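Local structure of aldehyde dehydrogenase family protein (Pseudomonas syringae pv. tomato, 5IUV) at residues Glu156-Val161 / Tyr487-Ser492; Ala22-Glu27 / Val216-Pro221; Ile88-Leu93 / Arg126-Ser131. The protein probably oxidises indole-3-acetaldehyde to the auxin indole-3-acetic acid with NAD+ as cofactor, as a member of the aldehyde dehydrogenase family. All coordinates share one frame; numbering follows the deposited sequence.

Contact 1. Residues Glu156-Val161 / Tyr487-Ser492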
# COMPACT_ATOMS: atom_id res chain seq x y z
N GLU A 156 13.32 -8.10 -5.86
CA GLU A 156 13.87 -9.06 -6.80
C GLU A 156 13.96 -10.42 -6.13
O GLU A 156 14.16 -10.49 -4.93
CB GLU A 156 15.25 -8.61 -7.28
CG GLU A 156 15.26 -7.23 -7.92
CD GLU A 156 16.66 -6.74 -8.21
OE1 GLU A 156 17.63 -7.39 -7.75
OE2 GLU A 156 16.80 -5.71 -8.92
N PRO A 157 13.83 -11.50 -6.91
CA PRO A 157 13.92 -12.83 -6.28
C PRO A 157 15.31 -13.07 -5.68
O PRO A 157 16.30 -12.58 -6.21
CB PRO A 157 13.64 -13.79 -7.44
CG PRO A 157 14.00 -13.01 -8.67
CD PRO A 157 13.62 -11.59 -8.36
N VAL A 158 15.37 -13.80 -4.57
CA VAL A 158 16.63 -14.01 -3.88
C VAL A 158 17.56 -14.93 -4.68
O VAL A 158 18.78 -14.81 -4.59
CB VAL A 158 16.41 -14.58 -2.46
CG1 VAL A 158 15.65 -13.58 -1.60
CG2 VAL A 158 15.66 -15.92 -2.52
N GLY A 159 16.99 -15.83 -5.47
CA GLY A 159 17.79 -16.74 -6.28
C GLY A 159 17.44 -18.19 -6.09
O GLY A 159 16.53 -18.71 -6.72
N VAL A 160 18.18 -18.87 -5.21
CA VAL A 160 17.94 -20.29 -4.94
C VAL A 160 17.34 -20.48 -3.55
O VAL A 160 17.92 -20.04 -2.55
CB VAL A 160 19.25 -21.10 -5.06
CG1 VAL A 160 19.02 -22.55 -4.63
CG2 VAL A 160 19.78 -21.02 -6.48
N VAL A 161 16.19 -21.13 -3.50
CA VAL A 161 15.45 -21.33 -2.26
C VAL A 161 15.42 -22.81 -1.89
O VAL A 161 15.06 -23.64 -2.73
CB VAL A 161 14.01 -20.79 -2.38
CG1 VAL A 161 13.21 -21.06 -1.11
CG2 VAL A 161 14.02 -19.30 -2.73
N TYR A 487 10.81 -14.39 -0.16
CA TYR A 487 11.49 -14.93 -1.34
C TYR A 487 12.08 -13.83 -2.21
O TYR A 487 12.55 -14.08 -3.32
CB TYR A 487 10.52 -15.79 -2.15
CG TYR A 487 9.91 -16.87 -1.29
CD1 TYR A 487 10.66 -17.97 -0.88
CD2 TYR A 487 8.60 -16.77 -0.83
CE1 TYR A 487 10.12 -18.95 -0.08
CE2 TYR A 487 8.05 -17.74 -0.03
CZ TYR A 487 8.81 -18.83 0.35
OH TYR A 487 8.26 -19.81 1.16
N THR A 488 12.07 -12.60 -1.69
CA THR A 488 12.62 -11.48 -2.44
C THR A 488 13.54 -10.59 -1.60
O THR A 488 13.56 -10.68 -0.37
CB THR A 488 11.50 -10.60 -3.05
OG1 THR A 488 10.65 -10.11 -2.01
CG2 THR A 488 10.66 -11.38 -4.04
N GLU A 489 14.30 -9.75 -2.29
CA GLU A 489 15.19 -8.76 -1.66
C GLU A 489 14.79 -7.37 -2.11
O GLU A 489 14.50 -7.16 -3.29
CB GLU A 489 16.65 -9.00 -2.05
CG GLU A 489 17.28 -10.25 -1.48
CD GLU A 489 17.58 -10.14 -0.01
OE1 GLU A 489 17.78 -9.01 0.50
OE2 GLU A 489 17.62 -11.19 0.66
N LEU A 490 14.81 -6.41 -1.19
CA LEU A 490 14.58 -5.01 -1.52
C LEU A 490 15.82 -4.33 -2.10
O LEU A 490 16.94 -4.52 -1.61
CB LEU A 490 14.12 -4.25 -0.28
CG LEU A 490 12.67 -4.46 0.15
CD1 LEU A 490 12.45 -3.90 1.55
CD2 LEU A 490 11.74 -3.77 -0.84
N LYS A 491 15.62 -3.53 -3.14
CA LYS A 491 16.69 -2.74 -3.72
C LYS A 491 16.29 -1.29 -3.83
O LYS A 491 15.21 -0.97 -4.33
CB LYS A 491 17.08 -3.27 -5.10
CG LYS A 491 18.07 -2.37 -5.84
CD LYS A 491 18.43 -2.92 -7.22
CE LYS A 491 19.31 -4.16 -7.09
NZ LYS A 491 19.50 -4.80 -8.43
N SER A 492 17.15 -0.41 -3.35
CA SER A 492 16.94 1.02 -3.49
C SER A 492 17.81 1.56 -4.62
O SER A 492 19.02 1.65 -4.46
CB SER A 492 17.28 1.75 -2.20
OG SER A 492 16.29 1.51 -1.21
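Glu156 and Lys491 meet tip to tip where the C-terminal strand 488-496 pairs antiparallel with strand 149-164 of the mixed sheet. As in other aldehyde dehydrogenases, this pairing probably belongs to the oligomerisation part of the fold; Ser492 pairs with a strand of the second subunit. Glu156 is extended beyond CG (chi2 172°), which carries its carboxylate out to the amine. Lys491 NZ reaches OE2 of Glu156 on the syn side, 2.9 Å away, in a salt bridge; the bond from Lys491 NZ to Glu156 OE1 is weak. The amine also bonds to Leu448 O and Ala445 O of the second subunit. In the backbone, Glu156 and Glu489 form a hydrogen-bonded pair, with Glu489 N 2.7 Å from Glu156 O. Their side chains lie on the same face. Glu489 CG touches Val158 CG1 at 3.7 Å. The Glu489 carboxylate is held by Arg263 and by Arg477 of the second subunit. After Pro157 the strand is interrupted at Val158 and Gly159. Val158 N bonds to Tyr487 O at 3.1 Å, from above the carbonyl plane. Val161 CG1 lies at the edge of the Tyr487 ring, 3.9 Å from Tyr487 CE1.

Contact 2. Residues Ala22-Glu27 / Val216-Pro221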
# COMPACT_ATOMS: atom_id res chain seq x y z
N ALA A 22 14.26 -39.18 -6.98
CA ALA A 22 14.45 -37.74 -6.85
C ALA A 22 14.21 -37.09 -8.20
O ALA A 22 14.10 -37.79 -9.21
CB ALA A 22 15.85 -37.43 -6.33
N PHE A 23 14.11 -35.76 -8.23
CA PHE A 23 13.89 -35.05 -9.49
C PHE A 23 14.86 -33.88 -9.59
O PHE A 23 14.83 -32.96 -8.78
CB PHE A 23 12.45 -34.55 -9.58
CG PHE A 23 12.04 -34.09 -10.97
CD1 PHE A 23 12.13 -32.74 -11.32
CD2 PHE A 23 11.54 -34.99 -11.89
CE1 PHE A 23 11.74 -32.31 -12.58
CE2 PHE A 23 11.15 -34.56 -13.16
CZ PHE A 23 11.24 -33.22 -13.50
N ILE A 24 15.73 -33.92 -10.59
CA ILE A 24 16.73 -32.87 -10.75
C ILE A 24 16.89 -32.53 -12.22
O ILE A 24 17.05 -33.43 -13.05
CB ILE A 24 18.11 -33.30 -10.19
CG1 ILE A 24 18.02 -33.61 -8.70
CG2 ILE A 24 19.14 -32.20 -10.43
CD1 ILE A 24 19.27 -34.27 -8.14
N GLN A 25 16.84 -31.24 -12.55
CA GLN A 25 17.05 -30.75 -13.91
C GLN A 25 16.12 -31.47 -14.91
O GLN A 25 16.56 -32.00 -15.94
CB GLN A 25 18.53 -30.92 -14.30
CG GLN A 25 18.97 -30.23 -15.61
CD GLN A 25 18.67 -28.73 -15.63
OE1 GLN A 25 18.74 -28.05 -14.61
NE2 GLN A 25 18.33 -28.22 -16.81
N GLY A 26 14.83 -31.49 -14.59
CA GLY A 26 13.82 -31.97 -15.50
C GLY A 26 13.68 -33.48 -15.63
O GLY A 26 12.91 -33.94 -16.47
N GLU A 27 14.42 -34.24 -14.82
CA GLU A 27 14.39 -35.71 -14.90
C GLU A 27 14.38 -36.39 -13.54
O GLU A 27 15.04 -35.94 -12.61
CB GLU A 27 15.59 -36.24 -15.71
CG GLU A 27 15.55 -35.89 -17.19
CD GLU A 27 16.71 -36.49 -17.97
OE1 GLU A 27 17.54 -37.20 -17.37
OE2 GLU A 27 16.79 -36.24 -19.19
N VAL A 216 14.19 -25.47 -12.32
CA VAL A 216 13.54 -24.46 -11.48
C VAL A 216 12.88 -25.09 -10.25
O VAL A 216 12.84 -24.48 -9.17
CB VAL A 216 12.52 -23.63 -12.30
CG1 VAL A 216 11.70 -22.72 -11.39
CG2 VAL A 216 13.24 -22.81 -13.36
N LEU A 217 12.36 -26.30 -10.40
CA LEU A 217 11.86 -27.05 -9.26
C LEU A 217 12.49 -28.45 -9.20
O LEU A 217 12.17 -29.33 -10.01
CB LEU A 217 10.33 -27.15 -9.30
CG LEU A 217 9.69 -28.04 -8.23
CD1 LEU A 217 10.02 -27.54 -6.83
CD2 LEU A 217 8.18 -28.15 -8.43
N ASN A 218 13.41 -28.63 -8.26
CA ASN A 218 14.06 -29.90 -8.03
C ASN A 218 13.55 -30.47 -6.71
O ASN A 218 13.30 -29.71 -5.78
CB ASN A 218 15.59 -29.74 -7.98
CG ASN A 218 16.18 -29.34 -9.33
OD1 ASN A 218 15.65 -29.69 -10.39
ND2 ASN A 218 17.29 -28.61 -9.29
N VAL A 219 13.39 -31.79 -6.64
CA VAL A 219 12.86 -32.42 -5.43
C VAL A 219 13.81 -33.50 -4.90
O VAL A 219 14.16 -34.44 -5.62
CB VAL A 219 11.48 -33.06 -5.69
CG1 VAL A 219 10.96 -33.75 -4.42
CG2 VAL A 219 10.49 -31.99 -6.16
N LEU A 220 14.22 -33.37 -3.65
CA LEU A 220 15.17 -34.31 -3.05
C LEU A 220 14.58 -35.03 -1.83
O LEU A 220 14.63 -34.52 -0.71
CB LEU A 220 16.45 -33.58 -2.63
CG LEU A 220 17.18 -32.79 -3.71
CD1 LEU A 220 18.47 -32.17 -3.14
CD2 LEU A 220 17.49 -33.69 -4.91
N PRO A 221 14.01 -36.23 -2.05
CA PRO A 221 13.57 -37.02 -0.89
C PRO A 221 14.78 -37.53 -0.11
O PRO A 221 15.87 -37.67 -0.68
CB PRO A 221 12.77 -38.16 -1.52
CG PRO A 221 13.32 -38.28 -2.91
CD PRO A 221 13.72 -36.90 -3.33
O HOH W 1 13.84 -29.58 -12.58
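Phe23 and Val219 form a single antiparallel hydrogen-bonded bridge, with strand axes 4.7 Å apart. Phe23 N bonds to Val219 O at 2.9 Å, and Val219 N returns to Phe23 O. A type I' turn from Ile24 to Glu27 follows the bridge, and Asn218 braces it. Asn218 CG stands anti to its own carbonyl carbon (chi1 -67°), which swings the amide across to the turn. OD1 accepts from Gln25 N at 2.9 Å, with the donor 42° out of the amide plane. A water that accepts from Gly26 N probably donates to Asn218 OD1, so this oxygen serves two residues of the turn, one of them through water. Ile24 CD1 meets Leu220 CD2 at 3.7 Å, the two chains crossing at a slant. Ala22 CB rests against Pro221 CD, also at 3.7 Å. The Phe23 ring turns its edge to Leu217 O. Strand 217-219 also runs parallel to strand 187-191 of the Rossmann-like nucleotide-binding domain, and the N-terminal hairpin adds to its other edge. Helix 198-210 packs on Phe23 and Val219, and helix 56-72 on Ile24 and Leu220. Its Ser65 bonds to both Gln25 OE1 and Asn218 ND2.

Contact 3. Residues Ile88-Leu93 / Arg126-Ser131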
# COMPACT_ATOMS: atom_id res chain seq x y z
N ILE A 88 -1.00 -20.94 -12.60
CA ILE A 88 -2.41 -21.33 -12.64
C ILE A 88 -2.59 -22.69 -13.34
O ILE A 88 -3.37 -23.52 -12.87
CB ILE A 88 -3.25 -20.22 -13.31
CG1 ILE A 88 -3.22 -18.96 -12.44
CG2 ILE A 88 -4.69 -20.67 -13.52
CD1 ILE A 88 -3.78 -17.69 -13.12
N ARG A 89 -1.85 -22.93 -14.42
CA ARG A 89 -1.85 -24.26 -15.05
C ARG A 89 -1.31 -25.34 -14.11
O ARG A 89 -1.81 -26.46 -14.09
CB ARG A 89 -1.04 -24.26 -16.35
CG ARG A 89 -1.71 -23.55 -17.52
CD ARG A 89 -1.03 -23.90 -18.85
NE ARG A 89 0.40 -23.59 -18.84
CZ ARG A 89 0.91 -22.40 -19.16
NH1 ARG A 89 0.10 -21.41 -19.52
NH2 ARG A 89 2.22 -22.21 -19.14
N PHE A 90 -0.29 -24.98 -13.33
CA PHE A 90 0.31 -25.88 -12.34
C PHE A 90 -0.77 -26.28 -11.34
O PHE A 90 -0.97 -27.47 -11.05
CB PHE A 90 1.50 -25.19 -11.65
CG PHE A 90 2.36 -26.10 -10.79
CD1 PHE A 90 2.13 -27.47 -10.71
CD2 PHE A 90 3.41 -25.56 -10.05
CE1 PHE A 90 2.94 -28.29 -9.90
CE2 PHE A 90 4.22 -26.37 -9.24
CZ PHE A 90 3.98 -27.73 -9.17
N ALA A 91 -1.49 -25.28 -10.82
CA ALA A 91 -2.57 -25.55 -9.89
C ALA A 91 -3.63 -26.42 -10.57
O ALA A 91 -4.16 -27.36 -9.96
CB ALA A 91 -3.19 -24.26 -9.40
N GLY A 92 -3.93 -26.11 -11.83
CA GLY A 92 -4.90 -26.88 -12.59
C GLY A 92 -4.55 -28.35 -12.74
O GLY A 92 -5.44 -29.22 -12.77
N LEU A 93 -3.26 -28.65 -12.84
CA LEU A 93 -2.82 -30.03 -12.99
C LEU A 93 -2.91 -30.79 -11.67
O LEU A 93 -3.08 -32.00 -11.66
CB LEU A 93 -1.39 -30.09 -13.54
CG LEU A 93 -1.28 -29.74 -15.03
CD1 LEU A 93 0.18 -29.63 -15.47
CD2 LEU A 93 -2.03 -30.76 -15.88
N ARG A 126 -4.94 -24.21 -4.49
CA ARG A 126 -5.36 -22.85 -4.21
C ARG A 126 -4.17 -21.96 -3.84
O ARG A 126 -4.13 -20.79 -4.20
CB ARG A 126 -6.40 -22.86 -3.09
CG ARG A 126 -7.05 -21.54 -2.77
CD ARG A 126 -8.08 -21.70 -1.64
NE ARG A 126 -9.04 -22.78 -1.92
CZ ARG A 126 -9.20 -23.86 -1.16
NH1 ARG A 126 -8.48 -24.01 -0.06
NH2 ARG A 126 -10.09 -24.78 -1.50
N ALA A 127 -3.19 -22.51 -3.13
CA ALA A 127 -2.01 -21.73 -2.78
C ALA A 127 -1.21 -21.40 -4.03
O ALA A 127 -0.66 -20.31 -4.14
CB ALA A 127 -1.14 -22.47 -1.76
N LEU A 128 -1.13 -22.34 -4.97
CA LEU A 128 -0.39 -22.13 -6.21
C LEU A 128 -1.08 -21.11 -7.12
O LEU A 128 -0.44 -20.21 -7.65
CB LEU A 128 -0.20 -23.46 -6.97
CG LEU A 128 0.62 -24.56 -6.30
CD1 LEU A 128 0.83 -25.76 -7.23
CD2 LEU A 128 1.96 -24.02 -5.82
N SER A 129 -2.39 -21.26 -7.30
CA SER A 129 -3.10 -20.38 -8.22
C SER A 129 -3.30 -18.98 -7.63
O SER A 129 -3.22 -18.00 -8.35
CB SER A 129 -4.46 -20.98 -8.62
OG SER A 129 -5.26 -21.28 -7.50
N TRP A 130 -3.59 -18.90 -6.34
CA TRP A 130 -3.79 -17.59 -5.71
C TRP A 130 -2.48 -16.81 -5.78
O TRP A 130 -2.47 -15.63 -6.14
CB TRP A 130 -4.26 -17.74 -4.26
CG TRP A 130 -4.72 -16.47 -3.58
CD1 TRP A 130 -6.01 -16.02 -3.46
CD2 TRP A 130 -3.91 -15.51 -2.89
NE1 TRP A 130 -6.05 -14.84 -2.75
CE2 TRP A 130 -4.77 -14.50 -2.40
CE3 TRP A 130 -2.53 -15.40 -2.66
CZ2 TRP A 130 -4.29 -13.40 -1.68
CZ3 TRP A 130 -2.06 -14.30 -1.95
CH2 TRP A 130 -2.94 -13.31 -1.47
N SER A 131 -1.38 -17.46 -5.45
CA SER A 131 -0.07 -16.83 -5.54
C SER A 131 0.21 -16.38 -6.97
O SER A 131 0.70 -15.28 -7.20
CB SER A 131 1.03 -17.78 -5.06
OG SER A 131 0.90 -18.07 -3.68
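Leu128 lays its CD1 methyl over the face of the Phe90 ring, almost on the centre. The methyl carbon is 3.8 Å from the ring centroid and 9° off the ring normal, a CH-pi contact. Phe90 CG is anti to its backbone N (chi1 -169°), which sends the ring off beside the neighbouring helix. Leu128 CG is anti to its carbonyl carbon, and CD1 continues the chain toward the ring. The segments belong to helix 80-96 and helix 113-134, which run antiparallel as a packed helix pair, with local axes 7.7 Å apart. So close an approach is possible because small residues meet between the backbones. Ala91 CB points at the other helix and touches Ser129 CB at 3.6 Å. It also packs on Leu128 CB at 3.9 Å. The nearest alpha carbons are those of Ile88 and Ser129, 4.6 Å apart, and Ile88 CG1 lies by Ser129 O at 4.2 Å. Ser129 OG bonds back to Ala125 O in its own helix; CB is the atom that meets Ala91. Around the pair, helix 198-210 supports Phe90 through Ala207 and Ala210, and Cys175 of helix 170-183 touches Leu128. On another side of helix 113-134, Trp130 makes a cation-pi contact with Lys137 of the third subunit. Between the two segments the contact is made mainly of carbon atoms, with backbone N and O of Ser129 also close by. Its hold therefore probably comes from close packing and burial of apolar surface, the CH-pi contact being its one oriented interaction.

Contact 1 and contact 2 reach the same mixed sheet at different strands, with centres 22 Å apart and nearest atoms about 7 Å apart. Contact 3 touches contact 2: Leu217 CD2 lies 4.3 Å from Phe90 CZ, so helix 80-96 reaches strand 217-219 through Phe90. In sequence, both segments of contact 3 fall between the two segments of contact 2, whereas the segments of contacts 1 and 2 alternate. The bound NAD lies beyond contact distance of the side chains of Pro221 in contact 2, about 10 Å away, and Tyr487 in contact 1, about 11 Å. Tyr487 is also about 8 Å, between side chains, from Glu267, the predicted active-site residue.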